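Local coordinates for protein regulator of nonsense transcripts 2 (PDB 4CEK) that acts in nonsense-mediated mRNA decay as the factor UPF2, represented here by its second MIF4G domain, at residues N16-L21 / L223-M228; D132-A137 / P170-L175. All blocks are in the same frame, centred on the assembly; numbering follows the deposited sequence.

Contact 1 (N16-L21 / L223-M228)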
loop_
_atom_site.group_PDB
_atom_site.type_symbol
_atom_site.label_atom_id
_atom_site.label_comp_id
_atom_site.label_asym_id
_atom_site.label_seq_id
_atom_site.Cartn_x
_atom_site.Cartn_y
_atom_site.Cartn_z
ATOM N N ASN A 16 -2.025 4.655 17.404
ATOM C CA ASN A 16 -3.272 5.374 17.133
ATOM C C ASN A 16 -3.492 5.591 15.642
ATOM O O ASN A 16 -4.627 5.613 15.159
ATOM C CB ASN A 16 -3.300 6.724 17.874
ATOM C CG ASN A 16 -3.382 6.567 19.397
ATOM O OD1 ASN A 16 -2.646 7.219 20.139
ATOM N ND2 ASN A 16 -4.272 5.711 19.860
ATOM N N PHE A 17 -2.407 5.755 14.907
ATOM C CA PHE A 17 -2.527 5.982 13.487
ATOM C C PHE A 17 -3.040 4.708 12.790
ATOM O O PHE A 17 -3.784 4.799 11.809
ATOM C CB PHE A 17 -1.197 6.443 12.893
ATOM C CG PHE A 17 -1.301 6.868 11.457
ATOM C CD1 PHE A 17 -1.703 8.143 11.134
ATOM C CD2 PHE A 17 -1.030 5.974 10.430
ATOM C CE1 PHE A 17 -1.817 8.538 9.811
ATOM C CE2 PHE A 17 -1.119 6.370 9.113
ATOM C CZ PHE A 17 -1.518 7.646 8.804
ATOM N N TYR A 18 -2.685 3.540 13.330
ATOM C CA TYR A 18 -2.956 2.274 12.661
ATOM C C TYR A 18 -4.130 1.545 13.270
ATOM O O TYR A 18 -4.730 0.747 12.593
ATOM C CB TYR A 18 -1.693 1.375 12.615
ATOM C CG TYR A 18 -0.674 1.906 11.640
ATOM C CD1 TYR A 18 -0.917 1.839 10.270
ATOM C CD2 TYR A 18 0.490 2.536 12.071
ATOM C CE1 TYR A 18 -0.023 2.356 9.355
ATOM C CE2 TYR A 18 1.400 3.063 11.151
ATOM C CZ TYR A 18 1.130 2.969 9.797
ATOM O OH TYR A 18 1.992 3.466 8.853
ATOM N N GLU A 19 -4.475 1.838 14.524
ATOM C CA GLU A 19 -5.510 1.106 15.233
ATOM C C GLU A 19 -6.724 1.923 15.655
ATOM O O GLU A 19 -7.772 1.337 15.902
ATOM C CB GLU A 19 -4.928 0.452 16.478
ATOM C CG GLU A 19 -3.654 -0.329 16.216
ATOM C CD GLU A 19 -3.392 -1.392 17.261
ATOM O OE1 GLU A 19 -4.003 -1.349 18.344
ATOM O OE2 GLU A 19 -2.559 -2.286 16.996
ATOM N N ASN A 20 -6.601 3.245 15.776
ATOM C CA ASN A 20 -7.744 4.072 16.211
ATOM C C ASN A 20 -8.329 4.865 15.072
ATOM O O ASN A 20 -7.906 5.991 14.760
ATOM C CB ASN A 20 -7.364 4.974 17.392
ATOM C CG ASN A 20 -7.182 4.175 18.668
ATOM O OD1 ASN A 20 -6.175 4.300 19.363
ATOM N ND2 ASN A 20 -8.142 3.294 18.947
ATOM N N LEU A 21 -9.310 4.238 14.441
ATOM C CA LEU A 21 -9.956 4.761 13.255
ATOM C C LEU A 21 -11.262 5.413 13.688
ATOM O O LEU A 21 -11.806 5.082 14.748
ATOM C CB LEU A 21 -10.201 3.625 12.236
ATOM C CG LEU A 21 -8.964 2.935 11.625
ATOM C CD1 LEU A 21 -9.356 1.976 10.515
ATOM C CD2 LEU A 21 -7.993 3.979 11.097
ATOM N N LEU A 223 -1.018 -0.826 3.714
ATOM C CA LEU A 223 -2.261 -1.573 3.746
ATOM C C LEU A 223 -2.181 -2.795 4.631
ATOM O O LEU A 223 -3.184 -3.202 5.197
ATOM C CB LEU A 223 -2.681 -1.937 2.305
ATOM C CG LEU A 223 -3.257 -0.714 1.558
ATOM C CD1 LEU A 223 -3.319 -0.931 0.077
ATOM C CD2 LEU A 223 -4.644 -0.357 2.115
ATOM N N THR A 224 -0.992 -3.381 4.776
ATOM C CA THR A 224 -0.832 -4.573 5.602
ATOM C C THR A 224 -0.940 -4.156 7.053
ATOM O O THR A 224 -1.587 -4.857 7.886
ATOM C CB THR A 224 0.548 -5.240 5.363
ATOM O OG1 THR A 224 0.653 -5.625 3.984
ATOM C CG2 THR A 224 0.751 -6.477 6.235
ATOM N N LYS A 225 -0.289 -3.029 7.380
ATOM C CA LYS A 225 -0.336 -2.510 8.759
ATOM C C LYS A 225 -1.774 -2.165 9.150
ATOM O O LYS A 225 -2.108 -2.241 10.303
ATOM C CB LYS A 225 0.633 -1.307 8.980
ATOM C CG LYS A 225 2.117 -1.725 9.109
ATOM C CD LYS A 225 3.126 -0.556 9.231
ATOM C CE LYS A 225 3.104 0.388 8.042
ATOM N NZ LYS A 225 4.257 1.362 7.990
ATOM N N PHE A 226 -2.614 -1.812 8.179
ATOM C CA PHE A 226 -4.032 -1.558 8.438
ATOM C C PHE A 226 -4.940 -2.817 8.338
ATOM O O PHE A 226 -6.165 -2.710 8.483
ATOM C CB PHE A 226 -4.531 -0.462 7.481
ATOM C CG PHE A 226 -4.235 0.930 7.967
ATOM C CD1 PHE A 226 -4.900 1.434 9.051
ATOM C CD2 PHE A 226 -3.303 1.709 7.338
ATOM C CE1 PHE A 226 -4.634 2.699 9.515
ATOM C CE2 PHE A 226 -3.027 2.966 7.772
ATOM C CZ PHE A 226 -3.697 3.471 8.862
ATOM N N LYS A 227 -4.334 -3.981 8.083
ATOM C CA LYS A 227 -5.041 -5.247 7.897
ATOM C C LYS A 227 -5.971 -5.233 6.688
ATOM O O LYS A 227 -6.937 -5.972 6.688
ATOM C CB LYS A 227 -5.852 -5.635 9.149
ATOM C CG LYS A 227 -5.085 -5.535 10.458
ATOM C CD LYS A 227 -5.970 -5.889 11.649
ATOM C CE LYS A 227 -5.298 -5.515 12.977
ATOM N NZ LYS A 227 -6.257 -5.320 14.110
ATOM N N MET A 228 -5.711 -4.386 5.687
ATOM C CA MET A 228 -6.420 -4.482 4.408
ATOM C C MET A 228 -5.823 -5.586 3.542
ATOM O O MET A 228 -6.532 -6.211 2.809
ATOM C CB MET A 228 -6.416 -3.164 3.674
ATOM C CG MET A 228 -7.180 -2.062 4.409
ATOM S SD MET A 228 -8.969 -2.384 4.692
ATOM C CE MET A 228 -9.022 -3.071 6.349
#
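Lys225 NZ has three partners: a salt bridge to Glu222 OE2, a hydrogen bond to the carbonyl of Thr259, and a weak bond of 3.2 Å to Tyr18 OH. The other carboxylate oxygen, Glu222 OE1, is hydrogen-bonded to Tyr18 OH, so carboxylate, phenol and ammonium close a small polar ring. The lysine chain bends at chi3 (-60°) and its CD lies over one face of the Tyr18 ring, near the rim. Phe17 CD2 covers the centre of the opposite face, 3.7 Å above the plane. Phe226 completes the aromatic cluster: Tyr18 CD1 stands 3.4 Å above its plane near the rim, with the two rings inclined at 50°. The far edge of Phe226 points at backbone, CE1 lying 3.2 Å from Phe17 O close to the ring plane, and Leu21 CD2 touches CE1 at 3.9 Å. Phe226 sits at the C-terminal end of helix 210-225, just before Lys227, whose positive phi closes the helix in a Schellman motif. The contact thus sets the end of helix 13-19 against the end of helix 210-225, with Phe226 and Leu21 also resting on helix 169-179 and Lys225 on helix 247-266.

Contact 2 (D132-A137 / P170-L175)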
loop_
_atom_site.group_PDB
_atom_site.type_symbol
_atom_site.label_atom_id
_atom_site.label_comp_id
_atom_site.label_asym_id
_atom_site.label_seq_id
_atom_site.Cartn_x
_atom_site.Cartn_y
_atom_site.Cartn_z
ATOM N N ASP A 132 -5.892 14.132 10.936
ATOM C CA ASP A 132 -7.179 14.835 10.982
ATOM C C ASP A 132 -7.690 15.152 9.583
ATOM O O ASP A 132 -8.864 14.901 9.283
ATOM C CB ASP A 132 -7.094 16.114 11.845
ATOM C CG ASP A 132 -6.755 15.812 13.312
ATOM O OD1 ASP A 132 -7.166 14.757 13.856
ATOM O OD2 ASP A 132 -6.062 16.639 13.928
ATOM N N LEU A 133 -6.839 15.699 8.719
ATOM C CA LEU A 133 -7.276 15.962 7.332
ATOM C C LEU A 133 -7.817 14.696 6.602
ATOM O O LEU A 133 -8.781 14.790 5.861
ATOM C CB LEU A 133 -6.160 16.583 6.483
ATOM C CG LEU A 133 -5.849 18.099 6.476
ATOM C CD1 LEU A 133 -4.640 18.315 5.552
ATOM C CD2 LEU A 133 -7.030 18.979 6.016
ATOM N N ILE A 134 -7.196 13.527 6.792
ATOM C CA ILE A 134 -7.555 12.344 5.971
ATOM C C ILE A 134 -8.849 11.726 6.515
ATOM O O ILE A 134 -9.670 11.251 5.739
ATOM C CB ILE A 134 -6.390 11.299 5.830
ATOM C CG1 ILE A 134 -6.572 10.411 4.589
ATOM C CG2 ILE A 134 -6.291 10.415 7.058
ATOM C CD1 ILE A 134 -6.344 11.106 3.255
ATOM N N ASP A 135 -9.036 11.767 7.833
ATOM C CA ASP A 135 -10.308 11.365 8.456
ATOM C C ASP A 135 -11.483 12.258 8.001
ATOM O O ASP A 135 -12.574 11.762 7.738
ATOM C CB ASP A 135 -10.184 11.357 9.991
ATOM C CG ASP A 135 -9.309 10.178 10.527
ATOM O OD1 ASP A 135 -8.881 9.332 9.719
ATOM O OD2 ASP A 135 -9.056 10.089 11.760
ATOM N N LYS A 136 -11.256 13.562 7.877
ATOM C CA LYS A 136 -12.285 14.475 7.341
ATOM C C LYS A 136 -12.693 14.094 5.927
ATOM O O LYS A 136 -13.884 14.087 5.585
ATOM C CB LYS A 136 -11.810 15.937 7.357
ATOM C CG LYS A 136 -12.055 16.642 8.684
ATOM C CD LYS A 136 -11.312 17.979 8.787
ATOM C CE LYS A 136 -11.472 18.622 10.168
ATOM N NZ LYS A 136 -10.177 19.094 10.742
ATOM N N ALA A 137 -11.694 13.793 5.108
ATOM C CA ALA A 137 -11.917 13.387 3.722
ATOM C C ALA A 137 -12.826 12.154 3.646
ATOM O O ALA A 137 -13.712 12.065 2.779
ATOM C CB ALA A 137 -10.580 13.127 3.031
ATOM N N PRO A 170 0.698 6.381 3.672
ATOM C CA PRO A 170 0.078 5.969 4.946
ATOM C C PRO A 170 -1.324 6.566 5.133
ATOM O O PRO A 170 -2.185 5.962 5.800
ATOM C CB PRO A 170 1.015 6.564 6.022
ATOM C CG PRO A 170 2.292 6.845 5.318
ATOM C CD PRO A 170 1.985 7.071 3.872
ATOM N N PHE A 171 -1.522 7.766 4.593
ATOM C CA PHE A 171 -2.807 8.459 4.742
ATOM C C PHE A 171 -3.831 7.773 3.814
ATOM O O PHE A 171 -4.948 7.385 4.253
ATOM C CB PHE A 171 -2.611 9.968 4.504
ATOM C CG PHE A 171 -1.597 10.582 5.459
ATOM C CD1 PHE A 171 -1.848 10.630 6.828
ATOM C CD2 PHE A 171 -0.355 11.044 4.996
ATOM C CE1 PHE A 171 -0.885 11.125 7.723
ATOM C CE2 PHE A 171 0.607 11.547 5.882
ATOM C CZ PHE A 171 0.338 11.595 7.238
ATOM N N TYR A 172 -3.413 7.557 2.565
ATOM C CA TYR A 172 -4.208 6.802 1.629
ATOM C C TYR A 172 -4.616 5.432 2.153
ATOM O O TYR A 172 -5.771 5.043 2.022
ATOM C CB TYR A 172 -3.506 6.713 0.306
ATOM C CG TYR A 172 -3.579 7.997 -0.482
ATOM C CD1 TYR A 172 -3.979 9.213 0.108
ATOM C CD2 TYR A 172 -3.244 8.008 -1.824
ATOM C CE1 TYR A 172 -4.053 10.386 -0.641
ATOM C CE2 TYR A 172 -3.308 9.162 -2.576
ATOM C CZ TYR A 172 -3.715 10.351 -1.998
ATOM O OH TYR A 172 -3.763 11.485 -2.803
ATOM N N ALA A 173 -3.719 4.732 2.820
ATOM C CA ALA A 173 -4.111 3.492 3.472
ATOM C C ALA A 173 -5.119 3.716 4.603
ATOM O O ALA A 173 -5.999 2.881 4.830
ATOM C CB ALA A 173 -2.891 2.730 3.991
ATOM N N ARG A 174 -4.951 4.786 5.377
ATOM C CA ARG A 174 -5.890 5.073 6.482
ATOM C C ARG A 174 -7.318 5.317 5.947
ATOM O O ARG A 174 -8.282 4.780 6.480
ATOM C CB ARG A 174 -5.445 6.280 7.321
ATOM C CG ARG A 174 -6.004 6.242 8.748
ATOM C CD ARG A 174 -5.519 7.411 9.579
ATOM N NE ARG A 174 -6.509 7.862 10.570
ATOM C CZ ARG A 174 -6.656 7.395 11.809
ATOM N NH1 ARG A 174 -5.874 6.438 12.281
ATOM N NH2 ARG A 174 -7.599 7.898 12.599
ATOM N N LEU A 175 -7.422 6.123 4.896
ATOM C CA LEU A 175 -8.682 6.373 4.195
ATOM C C LEU A 175 -9.367 5.049 3.871
ATOM O O LEU A 175 -10.480 4.798 4.325
ATOM C CB LEU A 175 -8.429 7.153 2.889
ATOM C CG LEU A 175 -9.663 7.710 2.153
ATOM C CD1 LEU A 175 -10.520 8.582 3.081
ATOM C CD2 LEU A 175 -9.191 8.506 0.957
#
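Asp135 and Arg174 meet side-on, their carboxylate and guanidinium planes 30° apart. Arg174 NE reaches Asp135 OD1 at 2.9 Å, while Arg174 NH2 makes the straighter bond, 2.8 Å to Asp135 OD2 with an angle of 171° at the hydrogen. Both oxygens use their syn lone pairs and lie close to the guanidinium plane, so the paired bonds fix the rotation of each group. Such a buried ion pair would be expected to favour the charged form of Asp135. NH1 bonds to the carbonyls of Phe17 and Asn16, and NH2, besides Asp135, also reaches that of Asn20. A methionine here would remove the guanidinium, and would probably leave buried Asp135 without its two donors and loosen the hold on those carbonyls.

Beside the salt bridge, Ile134 enters as a knob among Phe171, Tyr172, Arg174 and Leu175. Its CG1, anti to the backbone N, packs 3.5 Å from Phe171 O and 4.1 Å from Leu175 CB. The CG2 branch turns the other way, to Arg174 CD at 4.0 Å, and CD1 approaches the edge of the Tyr172 ring. Leu175 CD1 in turn lies against the Ile134 carbonyl. The local axes cross at -36°, 9.4 Å apart, and run in broadly the same direction, a packed helix pair within the all-helical MIF4G domain. From helix 169-179, Tyr172 and Ala173 pack on helix 210-225, which places it between that helix and helix 131-144.

In the fold
Contact 1 and contact 2 have centres about 11 Å apart, and contact 1 abuts helix 169-179, which carries one segment of contact 2. Arg174 is the main tie: its NH1 lies 2.7 Å from Phe17 O and its NH2 2.9 Å from Asn20 O, both probable hydrogen bonds, so the residue that pairs with Asp135 also holds the carbonyls where helix 13-19 ends. Those carbonyls would probably favour the positive charge. Aromatic packing adds a second tie, with Phe17 CE1 3.5 Å from Phe171 CE1 and the rings nearly perpendicular. Helix 13-19 thus meets helix 210-225 in contact 1 and helix 169-179 through Arg174 and Phe171. In sequence, both segments of contact 2 fall between those of contact 1.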